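Local coordinates for glycosyl hydrolase family 62 protein (Coprinopsis cinerea, PDB 5B6T) that probably hydrolyses alpha-L-arabinofuranosyl side groups of arabinoxylan, as an alpha-L-arabinofuranosidase of glycoside hydrolase family 62, at residues Thr123-Asn135 / Asn173-Met185. Sequence-based numbering, arbitrary orientation.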
loop_
_atom_site.group_PDB
_atom_site.type_symbol
_atom_site.label_atom_id
_atom_site.label_comp_id
_atom_site.label_asym_id
_atom_site.label_seq_id
_atom_site.Cartn_x
_atom_site.Cartn_y
_atom_site.Cartn_z
ATOM N N THR A 123 -5.985 13.243 12.314
ATOM C CA THR A 123 -5.209 12.091 12.752
ATOM C C THR A 123 -6.041 11.076 13.558
ATOM O O THR A 123 -7.043 11.443 14.184
ATOM C CB THR A 123 -3.972 12.495 13.544
ATOM O OG1 THR A 123 -4.370 13.222 14.707
ATOM C CG2 THR A 123 -3.043 13.350 12.700
ATOM N N PHE A 124 -5.623 9.807 13.490
ATOM C CA PHE A 124 -6.287 8.711 14.180
ATOM C C PHE A 124 -5.848 8.611 15.649
ATOM O O PHE A 124 -6.485 7.914 16.459
ATOM C CB PHE A 124 -5.933 7.387 13.475
ATOM C CG PHE A 124 -6.592 7.169 12.146
ATOM C CD1 PHE A 124 -7.966 7.020 12.046
ATOM C CD2 PHE A 124 -5.828 7.083 10.970
ATOM C CE1 PHE A 124 -8.572 6.775 10.843
ATOM C CE2 PHE A 124 -6.444 6.823 9.744
ATOM C CZ PHE A 124 -7.819 6.680 9.689
ATOM N N TYR A 125 -4.709 9.218 15.984
ATOM C CA TYR A 125 -4.205 9.242 17.348
ATOM C C TYR A 125 -3.782 10.668 17.684
ATOM O O TYR A 125 -3.458 11.440 16.811
ATOM C CB TYR A 125 -2.952 8.379 17.484
ATOM C CG TYR A 125 -3.046 6.919 17.028
ATOM C CD1 TYR A 125 -3.474 5.925 17.895
ATOM C CD2 TYR A 125 -2.597 6.542 15.771
ATOM C CE1 TYR A 125 -3.501 4.608 17.486
ATOM C CE2 TYR A 125 -2.603 5.239 15.360
ATOM C CZ TYR A 125 -3.035 4.272 16.206
ATOM O OH TYR A 125 -3.008 2.954 15.793
ATOM N N SER A 126 -3.674 10.969 18.968
ATOM C CA SER A 126 -3.198 12.292 19.375
ATOM C C SER A 126 -1.671 12.491 19.175
ATOM O O SER A 126 -1.180 13.617 19.074
ATOM C CB SER A 126 -3.654 12.569 20.823
ATOM O OG SER A 126 -2.914 11.747 21.714
ATOM N N GLY A 127 -0.932 11.398 19.043
ATOM C CA GLY A 127 0.502 11.420 18.813
ATOM C C GLY A 127 0.938 9.984 18.622
ATOM O O GLY A 127 0.108 9.096 18.631
ATOM N N MET A 128 2.228 9.753 18.478
ATOM C CA MET A 128 2.730 8.405 18.328
ATOM C C MET A 128 2.439 7.602 19.591
ATOM O O MET A 128 2.841 8.005 20.674
ATOM C CB MET A 128 4.218 8.403 18.051
ATOM C CG MET A 128 4.750 7.045 17.625
ATOM S SD MET A 128 6.510 6.999 17.256
ATOM C CE MET A 128 6.593 8.133 15.856
ATOM N N PRO A 129 1.722 6.472 19.457
ATOM C CA PRO A 129 1.432 5.646 20.618
ATOM C C PRO A 129 2.670 5.193 21.370
ATOM O O PRO A 129 3.720 4.982 20.756
ATOM C CB PRO A 129 0.699 4.443 20.018
ATOM C CG PRO A 129 0.022 5.002 18.799
ATOM C CD PRO A 129 1.011 5.996 18.240
ATOM N N ALA A 130 2.524 5.027 22.683
ATOM C CA ALA A 130 3.661 4.634 23.520
ATOM C C ALA A 130 4.332 3.373 23.028
ATOM O O ALA A 130 5.553 3.311 22.981
ATOM C CB ALA A 130 3.235 4.428 24.960
ATOM N N ILE A 131 3.563 2.355 22.650
ATOM C CA ILE A 131 4.209 1.102 22.235
ATOM C C ILE A 131 5.089 1.298 20.992
ATOM O O ILE A 131 6.107 0.600 20.781
ATOM C CB ILE A 131 3.158 -0.019 22.040
ATOM C CG1 ILE A 131 3.829 -1.380 21.977
ATOM C CG2 ILE A 131 2.295 0.264 20.823
ATOM C CD1 ILE A 131 2.867 -2.538 22.103
ATOM N N ILE A 132 4.677 2.224 20.128
ATOM C CA ILE A 132 5.444 2.501 18.922
ATOM C C ILE A 132 6.688 3.329 19.263
ATOM O O ILE A 132 7.791 3.011 18.837
ATOM C CB ILE A 132 4.565 3.157 17.810
ATOM C CG1 ILE A 132 3.391 2.224 17.502
ATOM C CG2 ILE A 132 5.395 3.409 16.558
ATOM C CD1 ILE A 132 2.475 2.685 16.383
ATOM N N ARG A 133 6.530 4.375 20.076
ATOM C CA ARG A 133 7.675 5.130 20.541
ATOM C C ARG A 133 8.694 4.218 21.224
ATOM O O ARG A 133 9.922 4.405 21.112
ATOM C CB ARG A 133 7.259 6.169 21.571
ATOM C CG ARG A 133 6.333 7.254 21.051
ATOM C CD ARG A 133 6.266 8.498 21.956
ATOM N NE ARG A 133 6.156 8.213 23.368
ATOM C CZ ARG A 133 5.025 8.059 24.053
ATOM N NH1 ARG A 133 3.818 8.135 23.475
ATOM N NH2 ARG A 133 5.109 7.797 25.348
ATOM N N ASN A 134 8.182 3.241 21.970
ATOM C CA ASN A 134 9.090 2.416 22.737
ATOM C C ASN A 134 9.910 1.441 21.897
ATOM O O ASN A 134 11.050 1.103 22.276
ATOM C CB ASN A 134 8.342 1.694 23.829
ATOM C CG ASN A 134 7.948 2.624 24.960
ATOM O OD1 ASN A 134 8.472 3.756 25.094
ATOM N ND2 ASN A 134 7.014 2.166 25.777
ATOM N N ASN A 135 9.368 1.025 20.745
ATOM C CA ASN A 135 9.924 -0.043 19.924
ATOM C C ASN A 135 10.448 0.378 18.551
ATOM O O ASN A 135 11.028 -0.437 17.850
ATOM C CB ASN A 135 8.859 -1.134 19.748
ATOM C CG ASN A 135 8.638 -1.912 21.009
ATOM O OD1 ASN A 135 9.543 -2.655 21.435
ATOM N ND2 ASN A 135 7.504 -1.728 21.651
ATOM N N ASN A 173 -17.820 3.923 15.488
ATOM C CA ASN A 173 -17.015 5.060 15.964
ATOM C C ASN A 173 -15.928 5.550 14.990
ATOM O O ASN A 173 -15.470 6.683 15.117
ATOM C CB ASN A 173 -16.328 4.741 17.283
ATOM C CG ASN A 173 -17.282 4.773 18.463
ATOM O OD1 ASN A 173 -18.325 5.429 18.424
ATOM N ND2 ASN A 173 -16.928 4.065 19.516
ATOM N N PHE A 174 -15.540 4.670 14.054
ATOM C CA PHE A 174 -14.539 5.001 13.031
ATOM C C PHE A 174 -14.862 6.393 12.462
ATOM O O PHE A 174 -16.013 6.670 12.128
ATOM C CB PHE A 174 -14.493 3.943 11.934
ATOM C CG PHE A 174 -13.458 4.220 10.875
ATOM C CD1 PHE A 174 -12.155 3.788 11.039
ATOM C CD2 PHE A 174 -13.788 4.936 9.733
ATOM C CE1 PHE A 174 -11.189 4.077 10.061
ATOM C CE2 PHE A 174 -12.822 5.233 8.767
ATOM C CZ PHE A 174 -11.523 4.804 8.942
ATOM N N PRO A 175 -13.862 7.273 12.316
ATOM C CA PRO A 175 -12.421 7.101 12.475
ATOM C C PRO A 175 -11.912 7.353 13.900
ATOM O O PRO A 175 -10.695 7.312 14.112
ATOM C CB PRO A 175 -11.858 8.183 11.558
ATOM C CG PRO A 175 -12.846 9.299 11.708
ATOM C CD PRO A 175 -14.186 8.629 11.813
ATOM N N ASN A 176 -12.808 7.594 14.856
ATOM C CA ASN A 176 -12.406 7.865 16.234
ATOM C C ASN A 176 -12.301 6.587 17.048
ATOM O O ASN A 176 -12.835 5.544 16.660
ATOM C CB ASN A 176 -13.430 8.813 16.866
ATOM C CG ASN A 176 -13.536 10.120 16.097
ATOM O OD1 ASN A 176 -12.545 10.797 15.903
ATOM N ND2 ASN A 176 -14.709 10.416 15.597
ATOM N N GLY A 177 -11.599 6.672 18.156
ATOM C CA GLY A 177 -11.562 5.614 19.148
ATOM C C GLY A 177 -10.537 4.516 18.978
ATOM O O GLY A 177 -10.570 3.549 19.721
ATOM N N PHE A 178 -9.607 4.656 18.034
ATOM C CA PHE A 178 -8.572 3.646 17.893
ATOM C C PHE A 178 -7.793 3.496 19.177
ATOM O O PHE A 178 -7.319 4.472 19.749
ATOM C CB PHE A 178 -7.637 3.924 16.706
ATOM C CG PHE A 178 -8.172 3.425 15.410
ATOM C CD1 PHE A 178 -8.306 2.060 15.177
ATOM C CD2 PHE A 178 -8.571 4.306 14.428
ATOM C CE1 PHE A 178 -8.792 1.606 13.975
ATOM C CE2 PHE A 178 -9.072 3.847 13.212
ATOM C CZ PHE A 178 -9.184 2.500 12.983
ATOM N N ASN A 179 -7.661 2.241 19.614
ATOM C CA ASN A 179 -7.062 1.957 20.906
ATOM C C ASN A 179 -5.555 1.885 20.835
ATOM O O ASN A 179 -4.947 2.162 19.781
ATOM C CB ASN A 179 -7.674 0.697 21.526
ATOM C CG ASN A 179 -7.352 -0.566 20.770
ATOM O OD1 ASN A 179 -6.745 -0.558 19.695
ATOM N ND2 ASN A 179 -7.801 -1.685 21.321
ATOM N N GLU A 180 -4.920 1.545 21.953
ATOM C CA GLU A 180 -3.478 1.426 21.953
ATOM C C GLU A 180 -3.110 0.253 21.044
ATOM O O GLU A 180 -3.682 -0.825 21.150
ATOM C CB GLU A 180 -2.946 1.173 23.371
ATOM C CG GLU A 180 -1.416 1.048 23.457
ATOM C CD GLU A 180 -0.625 2.354 23.250
ATOM O OE1 GLU A 180 -1.282 3.445 23.126
ATOM O OE2 GLU A 180 0.663 2.282 23.224
ATOM N N PRO A 181 -2.151 0.441 20.116
ATOM C CA PRO A 181 -1.822 -0.719 19.282
ATOM C C PRO A 181 -1.211 -1.887 20.039
ATOM O O PRO A 181 -0.560 -1.695 21.072
ATOM C CB PRO A 181 -0.801 -0.173 18.273
ATOM C CG PRO A 181 -0.801 1.301 18.446
ATOM C CD PRO A 181 -1.308 1.601 19.805
ATOM N N VAL A 182 -1.427 -3.096 19.512
ATOM C CA VAL A 182 -0.655 -4.287 19.917
ATOM C C VAL A 182 0.358 -4.567 18.807
ATOM O O VAL A 182 0.238 -4.049 17.699
ATOM C CB VAL A 182 -1.541 -5.536 20.189
ATOM C CG1 VAL A 182 -2.506 -5.245 21.341
ATOM C CG2 VAL A 182 -2.268 -5.986 18.934
ATOM N N ILE A 183 1.372 -5.352 19.105
ATOM C CA ILE A 183 2.306 -5.824 18.077
ATOM C C ILE A 183 1.640 -7.051 17.457
ATOM O O ILE A 183 1.471 -8.106 18.107
ATOM C CB ILE A 183 3.721 -6.124 18.654
ATOM C CG1 ILE A 183 4.400 -4.796 19.054
ATOM C CG2 ILE A 183 4.555 -6.849 17.599
ATOM C CD1 ILE A 183 5.645 -4.892 19.919
ATOM N N ALA A 184 1.157 -6.891 16.232
ATOM C CA ALA A 184 0.522 -7.976 15.500
ATOM C C ALA A 184 1.516 -9.025 14.967
ATOM O O ALA A 184 1.174 -10.207 14.811
ATOM C CB ALA A 184 -0.265 -7.404 14.339
ATOM N N MET A 185 2.713 -8.573 14.627
ATOM C CA MET A 185 3.769 -9.439 14.125
ATOM C C MET A 185 5.097 -8.721 14.335
ATOM O O MET A 185 5.171 -7.481 14.289
ATOM C CB MET A 185 3.587 -9.751 12.629
ATOM C CG MET A 185 4.552 -10.813 12.142
ATOM S SD MET A 185 4.248 -11.201 10.408
ATOM C CE MET A 185 2.872 -12.311 10.566
HETATM O O HOH W 1 -10.028 11.814 14.014
HETATM O O HOH W 2 -9.092 7.085 16.359
HETATM O O HOH W 3 -6.758 7.128 19.037
HETATM O O HOH W 4 0.071 5.599 24.025
#
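The ring of Phe124 fills a hollow walled by Phe174, Pro175 and Phe178. Phe178 turns its edge to the Phe124 face in an offset edge-to-face pair, planes at 87°, while Pro175, which follows a cis peptide bond, sets CB 3.6 Å from Phe124 CE1 and its carbonyl O at the ring edge. Phe174 meets the same ring obliquely. With an alanine at Phe124, a gap would probably open between Phe178 and Pro175, and Phe174 and Phe178 would each lose an aromatic neighbour. At the backbone of Phe124 two waters tie its O to the backbone of 175-178, one reaching Pro175 O and Phe178 N, the other Phe178 O. In the five-bladed beta-propeller characteristic of GH62, 123-135 leads from the end of strand 122-123, outermost in one blade, into the next blade, and 173-181 is the loop into that blade's outermost strand 182-186. Farther along, the Pro181 ring wedges among Tyr125, Pro129 and Ile132; its CD packs tightly on Pro129 CB at 3.5 Å, and Tyr125 OH, bonded to Ser167, passes 3.8 Å from Pro181 CG. Glu180 folds its side chain back so that the carboxylate lies at the start of helix 130-135, where OE2 accepts a fairly straight bond from Ile131 N (3.0 Å, 161°) and OE1 reaches Ala130 N through a water. Beyond it Ile131, with CG1 trans to its own N (chi1 -165°), extends CD1 to within 4.1 Å of Ile183 CG1.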